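Local coordinates for chromosome-partitioning ATPase Soj (Thermus thermophilus, PDB 2BEJ), which hydrolyses ATP and, when ATP-bound, cooperatively coats double-stranded DNA as nucleoprotein filaments, probably to help partition the chromosome, at residues V141-Y146 with T177-R182; F202-P207 with A239-A244. One frame throughout, in Å; residues are numbered along the deposited sequence.

Interaction 1: V141-Y146 with T177-R182; sequences VQAEYY and TMYDGR. With ADP (adenosine-5'-diphosphate), chain B.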
ATOM      1  N   VAL A 141      14.203   1.477   4.506  1.00 45.72           N
ATOM      2  CA  VAL A 141      15.118   0.384   4.194  1.00 47.30           C
ATOM      3  C   VAL A 141      15.032   0.054   2.707  1.00 48.50           C
ATOM      4  O   VAL A 141      13.951   0.141   2.121  1.00 48.06           O
ATOM      5  CB  VAL A 141      14.825  -0.908   5.035  1.00 47.28           C
ATOM      6  CG1 VAL A 141      14.913  -0.626   6.510  1.00 48.51           C
ATOM      7  CG2 VAL A 141      13.457  -1.498   4.713  1.00 48.03           C
ATOM      8  N   GLN A 142      16.161  -0.313   2.097  1.00 49.72           N
ATOM      9  CA  GLN A 142      16.138  -0.898   0.756  1.00 51.84           C
ATOM     10  C   GLN A 142      15.602  -2.302   0.845  1.00 52.48           C
ATOM     11  O   GLN A 142      15.835  -2.990   1.836  1.00 52.48           O
ATOM     12  CB  GLN A 142      17.539  -0.997   0.149  1.00 52.34           C
ATOM     13  CG  GLN A 142      17.956   0.173  -0.693  1.00 54.36           C
ATOM     14  CD  GLN A 142      18.657   1.207   0.127  1.00 56.62           C
ATOM     15  OE1 GLN A 142      18.024   1.895   0.917  1.00 58.00           O
ATOM     16  NE2 GLN A 142      19.985   1.311  -0.027  1.00 57.36           N
ATOM     17  N   ALA A 143      14.905  -2.739  -0.198  1.00 53.84           N
ATOM     18  CA  ALA A 143      14.523  -4.134  -0.315  1.00 55.46           C
ATOM     19  C   ALA A 143      15.748  -4.952  -0.738  1.00 56.63           C
ATOM     20  O   ALA A 143      15.805  -5.482  -1.848  1.00 57.17           O
ATOM     21  CB  ALA A 143      13.378  -4.305  -1.303  1.00 55.52           C
ATOM     22  N   GLU A 144      16.724  -5.027   0.166  1.00 57.70           N
ATOM     23  CA  GLU A 144      17.966  -5.783  -0.016  1.00 58.99           C
ATOM     24  C   GLU A 144      18.192  -6.618   1.238  1.00 59.09           C
ATOM     25  O   GLU A 144      17.704  -6.264   2.306  1.00 58.89           O
ATOM     26  CB  GLU A 144      19.129  -4.824  -0.272  1.00 58.91           C
ATOM     27  CG  GLU A 144      19.036  -4.129  -1.640  1.00 60.17           C
ATOM     28  CD  GLU A 144      19.928  -2.901  -1.779  1.00 60.67           C
ATOM     29  OE1 GLU A 144      19.602  -2.029  -2.622  1.00 62.17           O
ATOM     30  OE2 GLU A 144      20.953  -2.803  -1.066  1.00 62.29           O
ATOM     31  N   TYR A 145      18.910  -7.734   1.122  1.00 60.07           N
ATOM     32  CA  TYR A 145      18.942  -8.710   2.229  1.00 61.00           C
ATOM     33  C   TYR A 145      19.471  -8.255   3.595  1.00 61.33           C
ATOM     34  O   TYR A 145      18.995  -8.731   4.632  1.00 61.34           O
ATOM     35  CB  TYR A 145      19.516 -10.066   1.800  1.00 61.64           C
ATOM     36  CG  TYR A 145      18.397 -11.057   1.596  1.00 62.21           C
ATOM     37  CD1 TYR A 145      17.754 -11.168   0.366  1.00 62.49           C
ATOM     38  CD2 TYR A 145      17.934 -11.838   2.658  1.00 62.66           C
ATOM     39  CE1 TYR A 145      16.691 -12.056   0.187  1.00 62.88           C
ATOM     40  CE2 TYR A 145      16.877 -12.733   2.489  1.00 62.94           C
ATOM     41  CZ  TYR A 145      16.261 -12.839   1.250  1.00 62.82           C
ATOM     42  OH  TYR A 145      15.215 -13.723   1.073  1.00 62.66           O
ATOM     43  N   TYR A 146      20.412  -7.315   3.608  1.00 61.62           N
ATOM     44  CA  TYR A 146      20.940  -6.800   4.873  1.00 62.11           C
ATOM     45  C   TYR A 146      19.866  -6.097   5.721  1.00 61.96           C
ATOM     46  O   TYR A 146      20.025  -5.950   6.936  1.00 61.78           O
ATOM     47  CB  TYR A 146      22.122  -5.857   4.620  1.00 63.02           C
ATOM     48  CG  TYR A 146      21.738  -4.520   4.016  1.00 63.81           C
ATOM     49  CD1 TYR A 146      21.572  -4.377   2.641  1.00 64.00           C
ATOM     50  CD2 TYR A 146      21.544  -3.396   4.824  1.00 64.63           C
ATOM     51  CE1 TYR A 146      21.224  -3.153   2.077  1.00 64.40           C
ATOM     52  CE2 TYR A 146      21.191  -2.161   4.271  1.00 64.71           C
ATOM     53  CZ  TYR A 146      21.032  -2.049   2.894  1.00 64.50           C
ATOM     54  OH  TYR A 146      20.685  -0.839   2.329  1.00 64.67           O
ATOM     55  N   THR A 177      12.044   1.524   0.493  1.00 41.42           N
ATOM     56  CA  THR A 177      12.393   2.595  -0.433  1.00 42.74           C
ATOM     57  C   THR A 177      13.286   2.060  -1.552  1.00 43.04           C
ATOM     58  O   THR A 177      13.876   0.991  -1.415  1.00 42.82           O
ATOM     59  CB  THR A 177      13.179   3.756   0.271  1.00 43.06           C
ATOM     60  OG1 THR A 177      14.431   3.260   0.772  1.00 43.35           O
ATOM     61  CG2 THR A 177      12.387   4.338   1.412  1.00 43.25           C
ATOM     62  N   MET A 178      13.382   2.819  -2.645  1.00 43.80           N
ATOM     63  CA  MET A 178      14.222   2.468  -3.806  1.00 45.55           C
ATOM     64  C   MET A 178      13.978   1.036  -4.278  1.00 44.36           C
ATOM     65  O   MET A 178      14.914   0.303  -4.605  1.00 43.92           O
ATOM     66  CB  MET A 178      15.707   2.671  -3.498  1.00 46.32           C
ATOM     67  CG  MET A 178      16.020   4.025  -2.964  1.00 47.95           C
ATOM     68  SD  MET A 178      17.768   4.214  -2.653  1.00 51.07           S
ATOM     69  CE  MET A 178      17.697   5.093  -1.106  1.00 50.17           C
ATOM     70  N   TYR A 179      12.704   0.653  -4.307  1.00 43.72           N
ATOM     71  CA  TYR A 179      12.299  -0.665  -4.747  1.00 42.82           C
ATOM     72  C   TYR A 179      12.554  -0.729  -6.248  1.00 42.70           C
ATOM     73  O   TYR A 179      11.931   0.001  -7.023  1.00 42.93           O
ATOM     74  CB  TYR A 179      10.813  -0.861  -4.406  1.00 42.22           C
ATOM     75  CG  TYR A 179      10.185  -2.183  -4.833  1.00 41.08           C
ATOM     76  CD1 TYR A 179       9.907  -3.175  -3.898  1.00 41.09           C
ATOM     77  CD2 TYR A 179       9.835  -2.417  -6.159  1.00 39.83           C
ATOM     78  CE1 TYR A 179       9.284  -4.377  -4.276  1.00 40.59           C
ATOM     79  CE2 TYR A 179       9.235  -3.611  -6.551  1.00 40.03           C
ATOM     80  CZ  TYR A 179       8.960  -4.588  -5.605  1.00 40.88           C
ATOM     81  OH  TYR A 179       8.359  -5.771  -5.993  1.00 41.50           O
ATOM     82  N   ASP A 180      13.497  -1.579  -6.646  1.00 42.83           N
ATOM     83  CA  ASP A 180      13.892  -1.711  -8.047  1.00 42.41           C
ATOM     84  C   ASP A 180      12.940  -2.673  -8.746  1.00 42.34           C
ATOM     85  O   ASP A 180      12.954  -3.874  -8.490  1.00 42.57           O
ATOM     86  CB  ASP A 180      15.352  -2.191  -8.159  1.00 42.58           C
ATOM     87  CG  ASP A 180      15.956  -1.943  -9.542  1.00 42.70           C
ATOM     88  OD1 ASP A 180      15.307  -2.219 -10.564  1.00 42.28           O
ATOM     89  OD2 ASP A 180      17.112  -1.475  -9.612  1.00 44.94           O
ATOM     90  N   GLY A 181      12.105  -2.128  -9.617  1.00 42.32           N
ATOM     91  CA  GLY A 181      11.114  -2.918 -10.343  1.00 42.87           C
ATOM     92  C   GLY A 181      11.663  -3.798 -11.462  1.00 42.91           C
ATOM     93  O   GLY A 181      10.929  -4.617 -12.013  1.00 42.12           O
ATOM     94  N   ARG A 182      12.944  -3.646 -11.802  1.00 43.41           N
ATOM     95  CA  ARG A 182      13.506  -4.417 -12.929  1.00 45.03           C
ATOM     96  C   ARG A 182      13.856  -5.858 -12.531  1.00 45.25           C
ATOM     97  O   ARG A 182      14.259  -6.662 -13.365  1.00 46.25           O
ATOM     98  CB  ARG A 182      14.743  -3.719 -13.532  1.00 44.93           C
ATOM     99  CG  ARG A 182      14.612  -2.214 -13.791  1.00 45.12           C
ATOM    100  CD  ARG A 182      15.990  -1.537 -13.874  1.00 46.23           C
ATOM    101  NE  ARG A 182      16.816  -1.823 -12.695  1.00 47.37           N
ATOM    102  CZ  ARG A 182      17.993  -2.453 -12.708  1.00 47.28           C
ATOM    103  NH1 ARG A 182      18.542  -2.855 -13.848  1.00 47.99           N
ATOM    104  NH2 ARG A 182      18.635  -2.664 -11.568  1.00 47.64           N
TER
HETATM  105  PB  ADP B 500      19.728   9.001   3.419  1.00 36.35           P
HETATM  106  O1B ADP B 500      19.219  10.367   3.778  1.00 35.40           O
HETATM  107  O2B ADP B 500      19.068   7.869   4.169  1.00 35.50           O
HETATM  108  O3B ADP B 500      21.235   8.917   3.430  1.00 38.03           O
HETATM  109  PA  ADP B 500      18.856   9.908   0.829  1.00 37.69           P
HETATM  110  O1A ADP B 500      19.679  11.162   1.009  1.00 38.56           O
HETATM  111  O2A ADP B 500      17.361  10.074   0.919  1.00 39.18           O
HETATM  112  O3A ADP B 500      19.334   8.762   1.873  1.00 37.14           O
HETATM  113  O5' ADP B 500      19.189   9.205  -0.555  1.00 38.60           O
HETATM  114  C5' ADP B 500      20.524   8.931  -0.977  1.00 40.61           C
HETATM  115  C4' ADP B 500      20.560   9.093  -2.494  1.00 41.38           C
HETATM  116  O4' ADP B 500      19.662   8.155  -3.108  1.00 41.36           O
HETATM  117  C3' ADP B 500      20.081  10.481  -2.887  1.00 42.34           C
HETATM  118  O3' ADP B 500      20.825  10.940  -4.022  1.00 43.99           O
HETATM  119  C2' ADP B 500      18.650  10.273  -3.324  1.00 41.86           C
HETATM  120  O2' ADP B 500      18.266  11.241  -4.302  1.00 42.88           O
HETATM  121  C1' ADP B 500      18.644   8.845  -3.852  1.00 41.07           C
HETATM  122  N9  ADP B 500      17.300   8.229  -3.676  1.00 40.58           N
HETATM  123  C8  ADP B 500      16.580   8.169  -2.534  1.00 40.59           C
HETATM  124  N7  ADP B 500      15.392   7.545  -2.735  1.00 40.20           N
HETATM  125  C5  ADP B 500      15.341   7.189  -4.031  1.00 40.08           C
HETATM  126  C6  ADP B 500      14.378   6.484  -4.915  1.00 40.27           C
HETATM  127  N6  ADP B 500      13.195   6.023  -4.443  1.00 40.45           N
HETATM  128  N1  ADP B 500      14.715   6.318  -6.214  1.00 40.30           N
HETATM  129  C2  ADP B 500      15.890   6.760  -6.711  1.00 40.67           C
HETATM  130  N3  ADP B 500      16.811   7.402  -5.967  1.00 40.25           N
HETATM  131  C4  ADP B 500      16.603   7.639  -4.644  1.00 40.37           C
HETATM  132  O   HOH W   1      14.310  -1.339  -2.142  1.00 63.41           O

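Interaction 2: F202-P207 with A239-A244; sequences FWTVIP and AEEVMA. With ADP (adenosine-5'-diphosphate), chain B.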
ATOM      1  N   PHE A 202       5.067  -0.557   6.203  1.00 37.59           N
ATOM      2  CA  PHE A 202       4.064   0.224   5.468  1.00 37.46           C
ATOM      3  C   PHE A 202       3.638  -0.548   4.219  1.00 37.14           C
ATOM      4  O   PHE A 202       4.449  -1.244   3.616  1.00 36.60           O
ATOM      5  CB  PHE A 202       4.623   1.574   5.024  1.00 36.98           C
ATOM      6  CG  PHE A 202       4.684   2.609   6.110  1.00 36.83           C
ATOM      7  CD1 PHE A 202       3.517   3.216   6.579  1.00 38.53           C
ATOM      8  CD2 PHE A 202       5.907   3.000   6.636  1.00 37.03           C
ATOM      9  CE1 PHE A 202       3.560   4.201   7.570  1.00 37.67           C
ATOM     10  CE2 PHE A 202       5.982   3.980   7.628  1.00 37.14           C
ATOM     11  CZ  PHE A 202       4.800   4.586   8.099  1.00 38.42           C
ATOM     12  N   TRP A 203       2.385  -0.400   3.807  1.00 36.85           N
ATOM     13  CA  TRP A 203       1.969  -1.000   2.543  1.00 37.53           C
ATOM     14  C   TRP A 203       2.479  -0.231   1.330  1.00 38.00           C
ATOM     15  O   TRP A 203       2.796  -0.827   0.306  1.00 36.91           O
ATOM     16  CB  TRP A 203       0.453  -1.194   2.501  1.00 37.37           C
ATOM     17  CG  TRP A 203       0.074  -2.294   3.407  1.00 37.17           C
ATOM     18  CD1 TRP A 203      -0.438  -2.175   4.658  1.00 37.48           C
ATOM     19  CD2 TRP A 203       0.278  -3.698   3.181  1.00 37.13           C
ATOM     20  NE1 TRP A 203      -0.605  -3.419   5.220  1.00 37.40           N
ATOM     21  CE2 TRP A 203      -0.168  -4.374   4.334  1.00 37.69           C
ATOM     22  CE3 TRP A 203       0.787  -4.448   2.111  1.00 37.63           C
ATOM     23  CZ2 TRP A 203      -0.142  -5.768   4.446  1.00 37.53           C
ATOM     24  CZ3 TRP A 203       0.826  -5.839   2.226  1.00 37.36           C
ATOM     25  CH2 TRP A 203       0.366  -6.480   3.390  1.00 37.30           C
ATOM     26  N   THR A 204       2.566   1.090   1.465  1.00 38.40           N
ATOM     27  CA  THR A 204       3.130   1.939   0.424  1.00 39.06           C
ATOM     28  C   THR A 204       4.652   1.717   0.367  1.00 39.38           C
ATOM     29  O   THR A 204       5.342   1.753   1.390  1.00 38.37           O
ATOM     30  CB  THR A 204       2.829   3.415   0.698  1.00 39.14           C
ATOM     31  OG1 THR A 204       1.419   3.578   0.908  1.00 40.35           O
ATOM     32  CG2 THR A 204       3.256   4.277  -0.485  1.00 39.70           C
ATOM     33  N   VAL A 205       5.133   1.474  -0.847  1.00 39.67           N
ATOM     34  CA  VAL A 205       6.525   1.188  -1.137  1.00 40.41           C
ATOM     35  C   VAL A 205       6.989   2.242  -2.151  1.00 40.86           C
ATOM     36  O   VAL A 205       6.261   2.565  -3.092  1.00 40.09           O
ATOM     37  CB  VAL A 205       6.654  -0.231  -1.746  1.00 40.49           C
ATOM     38  CG1 VAL A 205       8.058  -0.485  -2.237  1.00 40.67           C
ATOM     39  CG2 VAL A 205       6.256  -1.289  -0.717  1.00 40.26           C
ATOM     40  N   ILE A 206       8.187   2.781  -1.941  1.00 41.23           N
ATOM     41  CA  ILE A 206       8.713   3.841  -2.786  1.00 41.46           C
ATOM     42  C   ILE A 206       9.587   3.233  -3.896  1.00 42.13           C
ATOM     43  O   ILE A 206      10.613   2.618  -3.606  1.00 42.70           O
ATOM     44  CB  ILE A 206       9.547   4.887  -1.959  1.00 40.97           C
ATOM     45  CG1 ILE A 206       8.785   5.363  -0.705  1.00 40.20           C
ATOM     46  CG2 ILE A 206      10.025   6.033  -2.859  1.00 39.99           C
ATOM     47  CD1 ILE A 206       7.477   6.099  -0.971  1.00 40.33           C
ATOM     48  N   PRO A 207       9.188   3.424  -5.166  1.00 42.60           N
ATOM     49  CA  PRO A 207       9.936   2.881  -6.298  1.00 42.89           C
ATOM     50  C   PRO A 207      11.260   3.603  -6.480  1.00 43.43           C
ATOM     51  O   PRO A 207      11.358   4.808  -6.223  1.00 43.42           O
ATOM     52  CB  PRO A 207       9.021   3.168  -7.499  1.00 42.80           C
ATOM     53  CG  PRO A 207       8.227   4.384  -7.073  1.00 42.90           C
ATOM     54  CD  PRO A 207       8.013   4.209  -5.598  1.00 42.22           C
ATOM     55  N   ALA A 239       2.069   9.651   2.641  1.00 39.44           N
ATOM     56  CA  ALA A 239       1.542  10.685   3.530  1.00 39.88           C
ATOM     57  C   ALA A 239       0.152  10.295   4.057  1.00 39.97           C
ATOM     58  O   ALA A 239      -0.097  10.411   5.252  1.00 39.67           O
ATOM     59  CB  ALA A 239       1.493  12.048   2.816  1.00 39.79           C
ATOM     60  N   GLU A 240      -0.739   9.837   3.170  1.00 40.30           N
ATOM     61  CA  GLU A 240      -2.045   9.288   3.597  1.00 41.34           C
ATOM     62  C   GLU A 240      -1.865   8.111   4.574  1.00 41.00           C
ATOM     63  O   GLU A 240      -2.513   8.056   5.619  1.00 39.40           O
ATOM     64  CB  GLU A 240      -2.891   8.865   2.389  1.00 42.44           C
ATOM     65  CG  GLU A 240      -3.334  10.056   1.519  1.00 45.89           C
ATOM     66  CD  GLU A 240      -3.655   9.694   0.073  1.00 49.27           C
ATOM     67  OE1 GLU A 240      -3.730   8.485  -0.275  1.00 50.44           O
ATOM     68  OE2 GLU A 240      -3.835  10.645  -0.733  1.00 51.97           O
ATOM     69  N   GLU A 241      -0.945   7.197   4.263  1.00 40.08           N
ATOM     70  CA  GLU A 241      -0.748   6.048   5.139  1.00 39.87           C
ATOM     71  C   GLU A 241      -0.177   6.447   6.497  1.00 39.91           C
ATOM     72  O   GLU A 241      -0.570   5.890   7.532  1.00 39.95           O
ATOM     73  CB  GLU A 241       0.122   4.979   4.472  1.00 39.75           C
ATOM     74  CG  GLU A 241      -0.066   3.609   5.126  1.00 39.71           C
ATOM     75  CD  GLU A 241       0.707   2.503   4.443  1.00 39.48           C
ATOM     76  OE1 GLU A 241       1.353   2.759   3.400  1.00 37.97           O
ATOM     77  OE2 GLU A 241       0.682   1.382   4.974  1.00 38.30           O
ATOM     78  N   VAL A 242       0.758   7.399   6.491  1.00 39.97           N
ATOM     79  CA  VAL A 242       1.338   7.925   7.725  1.00 40.26           C
ATOM     80  C   VAL A 242       0.255   8.595   8.574  1.00 40.93           C
ATOM     81  O   VAL A 242       0.205   8.403   9.789  1.00 40.41           O
ATOM     82  CB  VAL A 242       2.528   8.886   7.438  1.00 40.83           C
ATOM     83  CG1 VAL A 242       2.855   9.777   8.646  1.00 40.70           C
ATOM     84  CG2 VAL A 242       3.769   8.093   7.005  1.00 39.80           C
ATOM     85  N   MET A 243      -0.626   9.361   7.939  1.00 41.35           N
ATOM     86  CA  MET A 243      -1.735   9.955   8.677  1.00 42.71           C
ATOM     87  C   MET A 243      -2.687   8.922   9.281  1.00 42.30           C
ATOM     88  O   MET A 243      -3.128   9.080  10.429  1.00 41.67           O
ATOM     89  CB  MET A 243      -2.498  10.987   7.831  1.00 43.98           C
ATOM     90  CG  MET A 243      -1.830  12.365   7.846  1.00 47.98           C
ATOM     91  SD  MET A 243      -1.272  12.920   9.489  1.00 54.93           S
ATOM     92  CE  MET A 243      -2.803  12.982  10.437  1.00 53.67           C
ATOM     93  N   ALA A 244      -3.006   7.878   8.516  1.00 41.16           N
ATOM     94  CA  ALA A 244      -3.821   6.781   9.035  1.00 41.84           C
ATOM     95  C   ALA A 244      -3.204   6.176  10.305  1.00 41.76           C
ATOM     96  O   ALA A 244      -3.895   6.006  11.306  1.00 42.36           O
ATOM     97  CB  ALA A 244      -4.045   5.709   7.971  1.00 41.30           C
TER
HETATM   98  PB  ADP B 500      19.728   9.001   3.419  1.00 36.35           P
HETATM   99  O1B ADP B 500      19.219  10.367   3.778  1.00 35.40           O
HETATM  100  O2B ADP B 500      19.068   7.869   4.169  1.00 35.50           O
HETATM  101  O3B ADP B 500      21.235   8.917   3.430  1.00 38.03           O
HETATM  102  PA  ADP B 500      18.856   9.908   0.829  1.00 37.69           P
HETATM  103  O1A ADP B 500      19.679  11.162   1.009  1.00 38.56           O
HETATM  104  O2A ADP B 500      17.361  10.074   0.919  1.00 39.18           O
HETATM  105  O3A ADP B 500      19.334   8.762   1.873  1.00 37.14           O
HETATM  106  O5' ADP B 500      19.189   9.205  -0.555  1.00 38.60           O
HETATM  107  C5' ADP B 500      20.524   8.931  -0.977  1.00 40.61           C
HETATM  108  C4' ADP B 500      20.560   9.093  -2.494  1.00 41.38           C
HETATM  109  O4' ADP B 500      19.662   8.155  -3.108  1.00 41.36           O
HETATM  110  C3' ADP B 500      20.081  10.481  -2.887  1.00 42.34           C
HETATM  111  O3' ADP B 500      20.825  10.940  -4.022  1.00 43.99           O
HETATM  112  C2' ADP B 500      18.650  10.273  -3.324  1.00 41.86           C
HETATM  113  O2' ADP B 500      18.266  11.241  -4.302  1.00 42.88           O
HETATM  114  C1' ADP B 500      18.644   8.845  -3.852  1.00 41.07           C
HETATM  115  N9  ADP B 500      17.300   8.229  -3.676  1.00 40.58           N
HETATM  116  C8  ADP B 500      16.580   8.169  -2.534  1.00 40.59           C
HETATM  117  N7  ADP B 500      15.392   7.545  -2.735  1.00 40.20           N
HETATM  118  C5  ADP B 500      15.341   7.189  -4.031  1.00 40.08           C
HETATM  119  C6  ADP B 500      14.378   6.484  -4.915  1.00 40.27           C
HETATM  120  N6  ADP B 500      13.195   6.023  -4.443  1.00 40.45           N
HETATM  121  N1  ADP B 500      14.715   6.318  -6.214  1.00 40.30           N
HETATM  122  C2  ADP B 500      15.890   6.760  -6.711  1.00 40.67           C
HETATM  123  N3  ADP B 500      16.811   7.402  -5.967  1.00 40.25           N
HETATM  124  C4  ADP B 500      16.603   7.639  -4.644  1.00 40.37           C

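Interaction 1: V141-Y146 with T177-R182
Val-141 offers its carbonyl O to the backbone N of Thr-177 at 2.9 Å, a nearly straight bond (171°) between the neighbouring parallel strands 136-142 and 170-177. Next comes Gln-142, whose chain bends at its second torsion (chi2 91°) and brings OE1 to 3.8 Å from CE of Met-178. The same oxygen lies near Thr-177 OG1, but that hydroxyl is hydrogen-bonded to the carbonyl of Val-18 in the P-loop. Ala-143 sits at the centre of an inverse gamma turn, closed by a weak Glu-144 N to Gln-142 O bond. A water modelled between Ala-143 N and Thr-177 O is a doubtful bridge, its distances being too short. Ala-143 CB reaches CD1 of the Tyr-179 ring at 4.5 Å.

Beyond Gln-142, Met-178 spreads over one face of the adenine, CG 3.4 Å from ADP C5; a bend at chi3 (-139°) sets CE over ADP C8, 3.6 Å away, at the rim of the five-membered ring. With an alanine here the thioether is gone, which would probably leave a gap over that base face and let the adenine shift. The backbone thus carries the polar link, while Met-178 holds the base by dispersion rather than by hydrogen bonding.

Interaction 2: F202-P207 with A239-A244
Glu-241 lays its carboxylate against the turn at Trp-203 and Thr-204, gripped by three hydrogen bonds. OE2 takes the backbone N-H of Trp-203 at 2.7 Å, and OE1 takes that of Thr-204 at 2.8 Å, each on a syn lone pair. OE1 also receives the Thr-204 hydroxyl, OG1 standing 2.6 Å away nearly in line with the C-O bond. An outstretched glutamate chain, CG anti to the backbone N (chi1 -160°), carries the group from the helix to the loop. Two rings flank it: Phe-202 turns its edge to the carboxylate, CD1 3.6 Å from Glu-241 CD with the planes 81° apart, whereas the Trp-203 indole meets OE2 edge-on and lies 15° from the carboxylate plane. Three donors on a buried carboxylate, with Arg-245 in a long, weak ion pair to OE2, would tend to stabilise its charge. Phe-202 also packs its CZ on CG2 of Val-242 at 3.8 Å.

At the loop's far end, Pro-207 O accepts a nearly straight bond (2.8 Å) from the amino N6 of ADP, consistent with base recognition. Helix 230-248 thus clamps the loop from one side; Phe-202 and Ile-206 rest on Leu-175 of strand 170-177, and Ala-239 faces helix 20-33.

In the fold
Interactions 1 and 2 follow one another along the chain, the first closing before the second opens, with centres about 16 Å apart. They touch where 202-207 runs alongside 177-179, at the end of strand 170-177, an edge strand of the mixed sheet within this chain: Tyr-179 N probably hydrogen-bonds to Ile-206 O, and Val-205 packs on Tyr-179. Both reach the same ADP, interaction 1 through Met-178, just past strand 170-177, interaction 2 through Pro-207 and Ile-206 of the loop anchored to helix 230-248. Together they help form the adenine end of the nucleotide pocket in this P-loop ATPase, while the P-loop holds the phosphates. In this two-chain assembly both also touch the second subunit.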